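Local structure of glycoside hydrolase, family 11\:clostridium cellulosome enzyme, dockerin type i\:polysaccharide (Clostridium thermocellum, 2C71) at residues A[35-40]-A[100-105]; A[53-58]-A[92-97]; A[74-79]-A[113-118]; A[137-142]-A[165-170]. The protein removes acetyl groups from acetylated xylan as a metal-dependent esterase of carbohydrate esterase family 4, bound here to magnesium, and probably aids plant cell-wall breakdown. All coordinates share one frame; numbering follows the deposited sequence. Where two conformers were deposited one is given.

Interaction 1. Residues A[35-40]-A[100-105]; sequences TFMVVG and FFRPPN
Van der Waals packing is what joins Met37 to Phe100, Phe101 and Arg102; no hydrogen bond passes between 35-40 and 100-105. Met37 CE does most of the work, lying 3.5 Å from Arg102 N and 3.7 Å from Phe100 O, with the apolar CB of Phe100 at 4.0 Å. The thioether chain folds at chi2 (-56°) and again at chi3 (-76°), which tucks its methyl against the backbone of 100-102.

A second kind of contact is methylene against guanidinium. Met37 CG rests over one face of the Arg102 head, 3.7 Å from NH1, and the two side chains cross at about a right angle; a bend at chi3 (-66°) in the Arg102 chain turns its head across the methionine.

The polar partners of Arg102 lie outside the two segments: NH1 makes a salt bridge with Asp12, NH2 bonds to Thr10 OG1, and the carbonyl O of Arg102 bonds to ND1 of His64, a magnesium ligand together with Asp13. With the arginine side chain about 6 Å from the ion, this is a second-shell site, buried at the heart of the NodB-type domain. The chemistry implies a division of labour: the methionine packs one guanidinium face without competing for its N-H groups, which remain engaged by Asp12 and Thr10.

Interaction 2. Residues A[53-58]-A[92-97]; sequences RMVNSG and KYAGTT
No aromatic ring lies between Val55 and Ala94, and the flat group that counts here is the carbonyl of Ala94, whose O sits 3.7 Å from Val55 CG2 and 4.1 Å from Val55 CG1. The ring next door, that of Tyr93, is turned to other partners: one face carries the methylene CG of Lys92, 4.0 Å above the plane and offset toward the rim, and its OH bonds to Asp45 OD1.

The contact itself is a small apolar patch. Val55 CG2 meets Ala94 CB at 3.7 Å, and Thr96 CG2 stands farther off on the same methyl, at 4.5 Å. CG1 of Val55 is anti to the backbone N (chi1 -180°), a rotamer that puts CG2 beside N and against Ala94. Only 101 Å² is buried in all, and no hydrogen bond links the two segments.

Both segments are helix C-termini, and the backbone shows how each stops. After 45-56 comes a Schellman motif with Gly58, at positive phi, as its C-prime residue: Gly58 N bonds to Val55 O, and His59 N to Met54 O. Ser57 OG adds a bond of 2.8 Å to Arg53 O. Helix 76-94 gives way at Gly95, also at positive phi.

Tyr93 O accepts from Arg52 NE, a polar tie beside the apolar patch. Both helix ends pack on strand 60-63, whose Ile61 touches Val55 and Ala94, while Arg53 and Met54 lean toward helix 17-30.

Interaction 3. Residues A[74-79]-A[113-118]; sequences MSPDQI and FNNVDL
Pro76 and Asn115 meet ring to amide: Pro76 CB is 3.5 Å from Asn115 OD1, and Pro76 CG is 3.8 Å from Asn115 ND2, which places the CB-CG edge of the pyrrolidine over one face of the carboxamide. Deeper in, Ile79 CG2 reaches Val116 CG2 at 3.6 Å, the two side chains crossing at about a right angle, and it also lies 3.8 Å from the carbonyl O of Asn115. No hydrogen bond crosses between the segments.

Second-shell bonds position the partners. With CG beside the backbone N (chi1 -74°), the carboxamide of Asn115 is laid against Pro76, and its ND2 is tethered to Thr111 O, four residues earlier in the chain. Across the contact, Pro76 opens helix 76-94, just after the N-cap Ser75, which forms a capping box with Gln78: Gln78 N bonds to Ser75 OG with an N-H...O angle of 165°, while Ser75 N bonds to Gln78 OE1, 2.9 Å away, with an angle of 171°.

The start of helix 76-94 thus packs against the end of helix 110-115. Ile79 also touches Thr111 and Leu112 of that helix, and Val116 continues inward to Phe101 on strand 100-101, so the seam runs from the surface toward the short sheet of 100-101 and 119-120.

Interaction 4. Residues A[137-142]-A[165-170]; sequences QRAAAV and PEALDI
Arg138 touches Ala167 at its first carbon: CB lies 3.9 Å from Ala167 CB. With CG beside the backbone N and anti to the carbonyl carbon (chi1 -68°), the chain then runs extended to NE, passing along the loop residues His162 and Pro163. At the tip each nitrogen has its own acceptor, NE taking Thr133 OG1, NH1 taking Thr164 OG1 at the start of helix 164-177, and NH2 taking the carbonyl O of Ile130. Three differently placed acceptors should fix the rotation of the guanidinium, and they account for its buried polar groups.

The helices that bear this contact, 135-145 and 164-177, follow each other with strand 151-155 between them, neighbours in the outer helical layer of the NodB-type fold, a distorted (beta/alpha) barrel in this family. Their segment axes come within 8.3 Å and cross at -52°.

Small residues permit that approach: the CA atoms of Ala139 and Ala167 are 5.0 Å apart. Ala139 CB sits 3.7 Å from Ala167 O and is met more closely by Ile170, whose CB approaches to 3.6 Å, while CG2 and CD1 of the same isoleucine lie at 3.7 Å and 4.0 Å from that methyl. No hydrogen bond joins 137-142 to 165-170. On the same helix as Ala167, the carboxylate of Asp169 forms salt bridges with Lys26 and Lys29 of helix 17-30.

From the N terminus, interaction 1 opens at strand 35-38, interaction 2 at the end of helix 45-56, and interaction 3 at the start of helix 76-94. Interaction 2 closes first, at 92-97, joining the C-terminal ends of helices 45-56 and 76-94, nested inside the loop that interaction 1 closes at 100-105 by joining two core strands. Interaction 3 closes at 113-118, crosses both, and ties the start of helix 76-94 to the region around helix 110-115. Interaction 1 touches its two neighbours through Phe36 on Met54 and Phe101 on Leu118. Interaction 4 follows in series, joining helices 135-145 and 164-177; its centre is about 34 Å from that of interaction 3, on the opposite side of the chain's centre.

Interaction 1. Residues A[35-40]-A[100-105]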
loop_
_atom_site.group_PDB
_atom_site.type_symbol
_atom_site.label_atom_id
_atom_site.label_comp_id
_atom_site.label_asym_id
_atom_site.label_seq_id
_atom_site.Cartn_x
_atom_site.Cartn_y
_atom_site.Cartn_z
ATOM N N THR A 35 2.899 -3.771 2.988
ATOM C CA THR A 35 1.513 -3.365 3.181
ATOM C C THR A 35 0.819 -3.293 1.821
ATOM O O THR A 35 1.381 -2.716 0.887
ATOM C CB THR A 35 1.401 -2.017 3.898
ATOM O OG1 THR A 35 2.184 -2.057 5.109
ATOM C CG2 THR A 35 -0.024 -1.656 4.251
ATOM N N PHE A 36 -0.362 -3.864 1.724
ATOM C CA PHE A 36 -1.181 -3.876 0.493
ATOM C C PHE A 36 -2.402 -3.000 0.709
ATOM O O PHE A 36 -3.184 -3.259 1.625
ATOM C CB PHE A 36 -1.592 -5.304 0.138
ATOM C CG PHE A 36 -0.433 -6.166 -0.249
ATOM C CD1 PHE A 36 0.361 -6.805 0.705
ATOM C CD2 PHE A 36 -0.075 -6.295 -1.594
ATOM C CE1 PHE A 36 1.466 -7.519 0.306
ATOM C CE2 PHE A 36 1.033 -7.032 -1.970
ATOM C CZ PHE A 36 1.790 -7.647 -0.994
ATOM N N MET A 37 -2.557 -1.989 -0.123
ATOM C CA MET A 37 -3.709 -1.064 -0.090
ATOM C C MET A 37 -4.675 -1.576 -1.152
ATOM O O MET A 37 -4.427 -1.437 -2.360
ATOM C CB MET A 37 -3.270 0.387 -0.341
ATOM C CG MET A 37 -2.138 0.847 0.540
ATOM S SD MET A 37 -2.355 0.732 2.327
ATOM C CE MET A 37 -3.452 2.142 2.571
ATOM N N VAL A 38 -5.720 -2.244 -0.688
ATOM C CA VAL A 38 -6.589 -3.042 -1.580
ATOM C C VAL A 38 -7.861 -2.309 -1.939
ATOM O O VAL A 38 -8.359 -1.408 -1.242
ATOM C CB VAL A 38 -6.908 -4.422 -0.964
ATOM C CG1 VAL A 38 -5.624 -5.211 -0.720
ATOM C CG2 VAL A 38 -7.747 -4.325 0.270
ATOM N N VAL A 39 -8.392 -2.697 -3.078
ATOM C CA VAL A 39 -9.592 -2.100 -3.682
ATOM C C VAL A 39 -10.755 -3.057 -3.448
ATOM O O VAL A 39 -10.722 -4.244 -3.819
ATOM C CB VAL A 39 -9.343 -1.829 -5.182
ATOM C CG1 VAL A 39 -10.614 -1.327 -5.866
ATOM C CG2 VAL A 39 -8.218 -0.825 -5.323
ATOM N N GLY A 40 -11.811 -2.548 -2.802
ATOM C CA GLY A 40 -12.895 -3.393 -2.342
ATOM C C GLY A 40 -13.566 -4.248 -3.411
ATOM O O GLY A 40 -13.889 -5.418 -3.170
ATOM N N PHE A 100 -5.168 2.297 7.865
ATOM C CA PHE A 100 -4.603 3.224 6.884
ATOM C C PHE A 100 -5.443 3.253 5.610
ATOM O O PHE A 100 -6.006 2.228 5.213
ATOM C CB PHE A 100 -3.178 2.808 6.546
ATOM C CG PHE A 100 -2.229 2.889 7.722
ATOM C CD1 PHE A 100 -1.671 4.085 8.068
ATOM C CD2 PHE A 100 -1.928 1.790 8.477
ATOM C CE1 PHE A 100 -0.823 4.180 9.177
ATOM C CE2 PHE A 100 -1.078 1.863 9.570
ATOM C CZ PHE A 100 -0.532 3.053 9.931
ATOM N N PHE A 101 -5.480 4.435 5.020
ATOM C CA PHE A 101 -6.196 4.720 3.758
ATOM C C PHE A 101 -5.234 5.383 2.795
ATOM O O PHE A 101 -4.531 6.321 3.178
ATOM C CB PHE A 101 -7.356 5.685 4.058
ATOM C CG PHE A 101 -8.085 6.226 2.845
ATOM C CD1 PHE A 101 -8.709 5.371 1.949
ATOM C CD2 PHE A 101 -8.161 7.580 2.632
ATOM C CE1 PHE A 101 -9.410 5.907 0.841
ATOM C CE2 PHE A 101 -8.874 8.089 1.548
ATOM C CZ PHE A 101 -9.504 7.248 0.682
ATOM N N ARG A 102 -5.235 4.955 1.540
ATOM C CA ARG A 102 -4.528 5.643 0.488
ATOM C C ARG A 102 -5.541 6.182 -0.486
ATOM O O ARG A 102 -6.254 5.401 -1.155
ATOM C CB ARG A 102 -3.584 4.748 -0.296
ATOM C CG ARG A 102 -2.907 5.547 -1.416
ATOM C CD ARG A 102 -1.643 4.970 -1.872
ATOM N NE ARG A 102 -0.602 4.998 -0.867
ATOM C CZ ARG A 102 0.301 4.040 -0.638
ATOM N NH1 ARG A 102 0.281 2.891 -1.304
ATOM N NH2 ARG A 102 1.204 4.203 0.315
ATOM N N PRO A 103 -5.685 7.507 -0.594
ATOM C CA PRO A 103 -6.696 8.070 -1.500
ATOM C C PRO A 103 -6.416 7.649 -2.932
ATOM O O PRO A 103 -5.269 7.726 -3.415
ATOM C CB PRO A 103 -6.559 9.597 -1.338
ATOM C CG PRO A 103 -5.826 9.782 -0.127
ATOM C CD PRO A 103 -4.987 8.545 0.160
ATOM N N PRO A 104 -7.472 7.262 -3.665
ATOM C CA PRO A 104 -7.329 7.061 -5.129
ATOM C C PRO A 104 -6.708 8.286 -5.750
ATOM O O PRO A 104 -7.135 9.436 -5.516
ATOM C CB PRO A 104 -8.769 6.823 -5.581
ATOM C CG PRO A 104 -9.390 6.159 -4.382
ATOM C CD PRO A 104 -8.821 6.931 -3.206
ATOM N N ASN A 105 -5.705 8.068 -6.594
ATOM C CA ASN A 105 -4.986 9.126 -7.295
ATOM C C ASN A 105 -4.270 10.107 -6.369
ATOM O O ASN A 105 -3.812 11.147 -6.839
ATOM C CB ASN A 105 -5.895 9.925 -8.231
ATOM C CG ASN A 105 -6.626 9.082 -9.243
ATOM O OD1 ASN A 105 -7.715 9.441 -9.700
ATOM N ND2 ASN A 105 -6.080 7.964 -9.602
#

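Interaction 2. Residues A[53-58]-A[92-97]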
loop_
_atom_site.group_PDB
_atom_site.type_symbol
_atom_site.label_atom_id
_atom_site.label_comp_id
_atom_site.label_asym_id
_atom_site.label_seq_id
_atom_site.Cartn_x
_atom_site.Cartn_y
_atom_site.Cartn_z
ATOM N N ARG A 53 -3.445 -14.913 2.703
ATOM C CA ARG A 53 -2.015 -15.128 2.595
ATOM C C ARG A 53 -1.237 -13.900 3.034
ATOM O O ARG A 53 -0.166 -14.020 3.664
ATOM C CB ARG A 53 -1.643 -15.483 1.140
ATOM C CG ARG A 53 -0.158 -15.691 0.898
ATOM C CD ARG A 53 0.143 -16.123 -0.513
ATOM N NE ARG A 53 1.584 -16.103 -0.738
ATOM C CZ ARG A 53 2.173 -16.256 -1.917
ATOM N NH1 ARG A 53 1.479 -16.323 -3.033
ATOM N NH2 ARG A 53 3.511 -16.247 -1.986
ATOM N N MET A 54 -1.734 -12.694 2.713
ATOM C CA MET A 54 -1.055 -11.472 3.157
ATOM C C MET A 54 -0.892 -11.481 4.659
ATOM O O MET A 54 0.212 -11.324 5.200
ATOM C CB MET A 54 -1.846 -10.243 2.712
ATOM C CG MET A 54 -1.872 -10.056 1.203
ATOM S SD MET A 54 -3.033 -8.746 0.774
ATOM C CE MET A 54 -2.862 -8.837 -1.018
ATOM N N VAL A 55 -2.028 -11.642 5.358
ATOM C CA VAL A 55 -2.060 -11.666 6.822
ATOM C C VAL A 55 -1.151 -12.769 7.369
ATOM O O VAL A 55 -0.330 -12.548 8.272
ATOM C CB VAL A 55 -3.514 -11.846 7.368
ATOM C CG1 VAL A 55 -3.521 -11.856 8.883
ATOM C CG2 VAL A 55 -4.445 -10.762 6.871
ATOM N N ASN A 56 -1.282 -13.938 6.781
ATOM C CA ASN A 56 -0.566 -15.117 7.274
ATOM C C ASN A 56 0.961 -14.925 7.247
ATOM O O ASN A 56 1.655 -15.507 8.040
ATOM C CB ASN A 56 -0.897 -16.347 6.431
ATOM C CG ASN A 56 -2.351 -16.807 6.569
ATOM O OD1 ASN A 56 -3.068 -16.412 7.504
ATOM N ND2 ASN A 56 -2.774 -17.680 5.644
ATOM N N SER A 57 1.410 -14.109 6.280
ATOM C CA SER A 57 2.804 -13.884 5.955
ATOM C C SER A 57 3.383 -12.643 6.615
ATOM O O SER A 57 4.494 -12.227 6.304
ATOM C CB SER A 57 2.997 -13.843 4.442
ATOM O OG SER A 57 2.464 -14.947 3.801
ATOM N N GLY A 58 2.605 -12.012 7.517
ATOM C CA GLY A 58 3.062 -10.854 8.265
ATOM C C GLY A 58 2.846 -9.509 7.600
ATOM O O GLY A 58 3.327 -8.486 8.091
ATOM N N LYS A 92 -13.981 -9.718 6.431
ATOM C CA LYS A 92 -14.561 -11.023 6.162
ATOM C C LYS A 92 -13.490 -12.068 5.848
ATOM O O LYS A 92 -13.569 -13.221 6.328
ATOM C CB LYS A 92 -15.584 -10.918 5.023
ATOM C CG LYS A 92 -16.261 -12.229 4.721
ATOM C CD LYS A 92 -17.351 -12.036 3.750
ATOM C CE LYS A 92 -17.957 -13.332 3.273
ATOM N NZ LYS A 92 -19.062 -13.080 2.242
ATOM N N TYR A 93 -12.492 -11.695 5.052
ATOM C CA TYR A 93 -11.571 -12.677 4.480
ATOM C C TYR A 93 -10.223 -12.683 5.199
ATOM O O TYR A 93 -9.559 -13.715 5.299
ATOM C CB TYR A 93 -11.371 -12.418 2.986
ATOM C CG TYR A 93 -12.633 -12.560 2.166
ATOM C CD1 TYR A 93 -13.355 -13.746 2.166
ATOM C CD2 TYR A 93 -13.105 -11.507 1.393
ATOM C CE1 TYR A 93 -14.510 -13.881 1.419
ATOM C CE2 TYR A 93 -14.259 -11.632 0.643
ATOM C CZ TYR A 93 -14.957 -12.820 0.660
ATOM O OH TYR A 93 -16.106 -12.950 -0.087
ATOM N N ALA A 94 -9.832 -11.515 5.696
ATOM C CA ALA A 94 -8.554 -11.315 6.362
ATOM C C ALA A 94 -8.621 -11.421 7.864
ATOM O O ALA A 94 -7.630 -11.734 8.507
ATOM C CB ALA A 94 -7.919 -9.955 6.007
ATOM N N GLY A 95 -9.790 -11.131 8.426
ATOM C CA GLY A 95 -9.960 -11.105 9.867
ATOM C C GLY A 95 -9.383 -9.867 10.528
ATOM O O GLY A 95 -9.252 -9.814 11.751
ATOM N N THR A 96 -9.042 -8.859 9.726
ATOM C CA THR A 96 -8.510 -7.603 10.240
ATOM C C THR A 96 -9.351 -6.421 9.796
ATOM O O THR A 96 -10.246 -6.549 8.954
ATOM C CB THR A 96 -7.056 -7.374 9.804
ATOM O OG1 THR A 96 -6.997 -7.317 8.375
ATOM C CG2 THR A 96 -6.159 -8.498 10.300
ATOM N N THR A 97 -9.058 -5.250 10.353
ATOM C CA THR A 97 -9.734 -4.023 9.944
ATOM C C THR A 97 -8.761 -2.854 9.821
ATOM O O THR A 97 -7.949 -2.617 10.715
ATOM C CB THR A 97 -10.857 -3.642 10.927
ATOM O OG1 THR A 97 -11.423 -2.382 10.546
ATOM C CG2 THR A 97 -10.312 -3.540 12.344
#

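Interaction 3. Residues A[74-79]-A[113-118]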
loop_
_atom_site.group_PDB
_atom_site.type_symbol
_atom_site.label_atom_id
_atom_site.label_comp_id
_atom_site.label_asym_id
_atom_site.label_seq_id
_atom_site.Cartn_x
_atom_site.Cartn_y
_atom_site.Cartn_z
ATOM N N MET A 74 -16.343 13.686 -3.957
ATOM C CA MET A 74 -17.454 12.853 -3.582
ATOM C C MET A 74 -18.188 13.453 -2.355
ATOM O O MET A 74 -17.603 14.205 -1.549
ATOM C CB MET A 74 -16.980 11.418 -3.280
ATOM C CG MET A 74 -16.747 10.638 -4.514
ATOM S SD MET A 74 -16.235 8.954 -4.050
ATOM C CE MET A 74 -15.826 8.273 -5.663
ATOM N N SER A 75 -19.456 13.072 -2.200
ATOM C CA SER A 75 -20.245 13.447 -1.024
ATOM C C SER A 75 -19.833 12.616 0.166
ATOM O O SER A 75 -19.272 11.534 0.036
ATOM C CB SER A 75 -21.720 13.240 -1.298
ATOM O OG SER A 75 -21.961 11.869 -1.345
ATOM N N PRO A 76 -20.172 13.094 1.395
ATOM C CA PRO A 76 -19.958 12.255 2.573
ATOM C C PRO A 76 -20.557 10.880 2.452
ATOM O O PRO A 76 -19.897 9.899 2.819
ATOM C CB PRO A 76 -20.562 13.109 3.708
ATOM C CG PRO A 76 -20.315 14.539 3.229
ATOM C CD PRO A 76 -20.634 14.461 1.756
ATOM N N ASP A 77 -21.787 10.779 1.945
ATOM C CA ASP A 77 -22.399 9.473 1.822
ATOM C C ASP A 77 -21.602 8.560 0.863
ATOM O O ASP A 77 -21.417 7.360 1.103
ATOM C CB ASP A 77 -23.838 9.570 1.334
ATOM C CG ASP A 77 -24.809 10.023 2.378
ATOM O OD1 ASP A 77 -24.449 10.106 3.570
ATOM O OD2 ASP A 77 -25.981 10.306 1.980
ATOM N N GLN A 78 -21.164 9.109 -0.269
ATOM C CA GLN A 78 -20.382 8.320 -1.239
ATOM C C GLN A 78 -19.078 7.845 -0.641
ATOM O O GLN A 78 -18.659 6.679 -0.802
ATOM C CB GLN A 78 -20.102 9.153 -2.475
ATOM C CG GLN A 78 -21.341 9.368 -3.347
ATOM C CD GLN A 78 -21.146 10.363 -4.454
ATOM O OE1 GLN A 78 -20.408 11.334 -4.324
ATOM N NE2 GLN A 78 -21.880 10.201 -5.560
ATOM N N ILE A 79 -18.401 8.731 0.086
ATOM C CA ILE A 79 -17.143 8.399 0.718
ATOM C C ILE A 79 -17.322 7.288 1.739
ATOM O O ILE A 79 -16.603 6.292 1.781
ATOM C CB ILE A 79 -16.528 9.643 1.375
ATOM C CG1 ILE A 79 -16.092 10.650 0.311
ATOM C CG2 ILE A 79 -15.343 9.274 2.299
ATOM C CD1 ILE A 79 -15.917 12.090 0.814
ATOM N N PHE A 113 -10.941 14.119 4.034
ATOM C CA PHE A 113 -10.324 13.989 5.342
ATOM C C PHE A 113 -11.358 13.887 6.436
ATOM O O PHE A 113 -11.216 13.116 7.375
ATOM C CB PHE A 113 -9.399 15.177 5.647
ATOM C CG PHE A 113 -8.007 15.010 5.100
ATOM C CD1 PHE A 113 -7.143 14.005 5.626
ATOM C CD2 PHE A 113 -7.517 15.834 4.113
ATOM C CE1 PHE A 113 -5.869 13.900 5.153
ATOM C CE2 PHE A 113 -6.221 15.721 3.662
ATOM C CZ PHE A 113 -5.390 14.725 4.205
ATOM N N ASN A 114 -12.457 14.666 6.353
ATOM C CA ASN A 114 -13.516 14.730 7.378
ATOM C C ASN A 114 -14.297 13.464 7.488
ATOM O O ASN A 114 -14.967 13.247 8.495
ATOM C CB ASN A 114 -14.538 15.851 7.135
ATOM C CG ASN A 114 -15.210 16.308 8.399
ATOM O OD1 ASN A 114 -14.560 16.477 9.417
ATOM N ND2 ASN A 114 -16.522 16.466 8.345
ATOM N N ASN A 115 -14.331 12.657 6.415
ATOM C CA ASN A 115 -15.242 11.525 6.347
ATOM C C ASN A 115 -14.549 10.172 6.304
ATOM O O ASN A 115 -15.231 9.157 6.102
ATOM C CB ASN A 115 -16.204 11.728 5.176
ATOM C CG ASN A 115 -17.232 12.784 5.483
ATOM O OD1 ASN A 115 -18.180 12.535 6.248
ATOM N ND2 ASN A 115 -17.014 13.957 4.957
ATOM N N VAL A 116 -13.238 10.141 6.507
ATOM C CA VAL A 116 -12.471 8.896 6.584
ATOM C C VAL A 116 -11.670 8.900 7.902
ATOM O O VAL A 116 -10.743 9.684 8.086
ATOM C CB VAL A 116 -11.543 8.727 5.383
ATOM C CG1 VAL A 116 -10.794 7.363 5.474
ATOM C CG2 VAL A 116 -12.262 8.835 4.035
ATOM N N ASP A 117 -12.054 7.991 8.801
ATOM C CA ASP A 117 -11.412 7.826 10.108
ATOM C C ASP A 117 -10.294 6.784 10.063
ATOM O O ASP A 117 -10.284 5.813 10.821
ATOM C CB ASP A 117 -12.446 7.443 11.169
ATOM C CG ASP A 117 -11.939 7.659 12.581
ATOM O OD1 ASP A 117 -11.194 8.637 12.804
ATOM O OD2 ASP A 117 -12.286 6.852 13.469
ATOM N N LEU A 118 -9.358 7.018 9.155
ATOM C CA LEU A 118 -8.161 6.211 8.940
ATOM C C LEU A 118 -7.003 7.150 8.730
ATOM O O LEU A 118 -7.206 8.316 8.361
ATOM C CB LEU A 118 -8.311 5.327 7.649
ATOM C CG LEU A 118 -9.443 4.289 7.679
ATOM C CD1 LEU A 118 -9.720 3.697 6.319
ATOM C CD2 LEU A 118 -9.177 3.132 8.687
#

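Interaction 4. Residues A[137-142]-A[165-170]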
loop_
_atom_site.group_PDB
_atom_site.type_symbol
_atom_site.label_atom_id
_atom_site.label_comp_id
_atom_site.label_asym_id
_atom_site.label_seq_id
_atom_site.Cartn_x
_atom_site.Cartn_y
_atom_site.Cartn_z
ATOM N N GLN A 137 14.628 0.593 -14.027
ATOM C CA GLN A 137 14.232 1.982 -13.853
ATOM C C GLN A 137 13.343 2.168 -12.628
ATOM O O GLN A 137 13.492 3.145 -11.887
ATOM C CB GLN A 137 13.533 2.494 -15.110
ATOM C CG GLN A 137 14.510 2.644 -16.264
ATOM C CD GLN A 137 13.857 2.869 -17.618
ATOM O OE1 GLN A 137 12.720 2.460 -17.873
ATOM N NE2 GLN A 137 14.578 3.623 -18.481
ATOM N N ARG A 138 12.423 1.235 -12.403
ATOM C CA ARG A 138 11.561 1.310 -11.226
ATOM C C ARG A 138 12.397 1.221 -9.965
ATOM O O ARG A 138 12.205 1.960 -8.994
ATOM C CB ARG A 138 10.515 0.195 -11.304
ATOM C CG ARG A 138 9.510 0.436 -12.442
ATOM C CD ARG A 138 8.728 -0.799 -12.788
ATOM N NE ARG A 138 7.871 -0.512 -13.951
ATOM C CZ ARG A 138 6.639 -0.916 -14.157
ATOM N NH1 ARG A 138 6.052 -1.721 -13.316
ATOM N NH2 ARG A 138 5.999 -0.483 -15.231
ATOM N N ALA A 139 13.343 0.278 -9.959
ATOM C CA ALA A 139 14.224 0.125 -8.806
ATOM C C ALA A 139 15.067 1.363 -8.567
ATOM O O ALA A 139 15.211 1.806 -7.423
ATOM C CB ALA A 139 15.117 -1.111 -9.001
ATOM N N ALA A 140 15.642 1.941 -9.635
ATOM C CA ALA A 140 16.473 3.136 -9.493
ATOM C C ALA A 140 15.665 4.274 -8.885
ATOM O O ALA A 140 16.179 5.051 -8.060
ATOM C CB ALA A 140 17.099 3.511 -10.814
ATOM N N ALA A 141 14.404 4.379 -9.289
ATOM C CA ALA A 141 13.531 5.444 -8.807
ATOM C C ALA A 141 13.305 5.330 -7.304
ATOM O O ALA A 141 13.313 6.331 -6.588
ATOM C CB ALA A 141 12.203 5.416 -9.549
ATOM N N VAL A 142 13.103 4.104 -6.832
ATOM C CA VAL A 142 12.916 3.852 -5.409
ATOM C C VAL A 142 14.206 4.085 -4.631
ATOM O O VAL A 142 14.225 4.827 -3.649
ATOM C CB VAL A 142 12.423 2.417 -5.149
ATOM C CG1 VAL A 142 12.430 2.115 -3.657
ATOM C CG2 VAL A 142 11.031 2.220 -5.732
ATOM N N PRO A 165 7.428 -6.738 -9.685
ATOM C CA PRO A 165 8.063 -7.834 -8.898
ATOM C C PRO A 165 9.570 -7.901 -9.169
ATOM O O PRO A 165 10.371 -8.052 -8.238
ATOM C CB PRO A 165 7.310 -9.098 -9.354
ATOM C CG PRO A 165 5.948 -8.575 -9.799
ATOM C CD PRO A 165 6.256 -7.228 -10.443
ATOM N N GLU A 166 9.946 -7.832 -10.451
ATOM C CA GLU A 166 11.360 -7.905 -10.809
ATOM C C GLU A 166 12.152 -6.723 -10.248
ATOM O O GLU A 166 13.332 -6.861 -9.872
ATOM C CB GLU A 166 11.457 -8.044 -12.334
ATOM C CG GLU A 166 10.935 -9.399 -12.849
ATOM C CD GLU A 166 9.428 -9.651 -12.692
ATOM O OE1 GLU A 166 8.576 -8.754 -12.921
ATOM O OE2 GLU A 166 9.101 -10.804 -12.319
ATOM N N ALA A 167 11.535 -5.551 -10.145
ATOM C CA ALA A 167 12.190 -4.409 -9.516
ATOM C C ALA A 167 12.580 -4.731 -8.085
ATOM O O ALA A 167 13.594 -4.227 -7.579
ATOM C CB ALA A 167 11.315 -3.187 -9.583
ATOM N N LEU A 168 11.770 -5.530 -7.384
ATOM C CA LEU A 168 12.048 -5.868 -5.990
ATOM C C LEU A 168 13.351 -6.675 -5.836
ATOM O O LEU A 168 13.967 -6.614 -4.777
ATOM C CB LEU A 168 10.883 -6.646 -5.365
ATOM C CG LEU A 168 9.550 -5.887 -5.342
ATOM C CD1 LEU A 168 8.449 -6.801 -4.785
ATOM C CD2 LEU A 168 9.640 -4.642 -4.496
ATOM N N ASP A 169 13.741 -7.403 -6.882
ATOM C CA ASP A 169 15.050 -8.109 -6.859
ATOM C C ASP A 169 16.240 -7.199 -6.777
ATOM O O ASP A 169 17.326 -7.682 -6.427
ATOM C CB ASP A 169 15.219 -9.036 -8.066
ATOM C CG ASP A 169 14.334 -10.254 -7.999
ATOM O OD1 ASP A 169 14.266 -10.923 -6.929
ATOM O OD2 ASP A 169 13.711 -10.565 -9.038
ATOM N N ILE A 170 16.088 -5.912 -7.131
ATOM C CA ILE A 170 17.100 -4.888 -6.951
ATOM C C ILE A 170 16.827 -4.093 -5.684
ATOM O O ILE A 170 17.731 -3.876 -4.865
ATOM C CB ILE A 170 17.197 -3.974 -8.170
ATOM C CG1 ILE A 170 17.569 -4.771 -9.407
ATOM C CG2 ILE A 170 18.163 -2.834 -7.926
ATOM C CD1 ILE A 170 17.338 -4.015 -10.713
#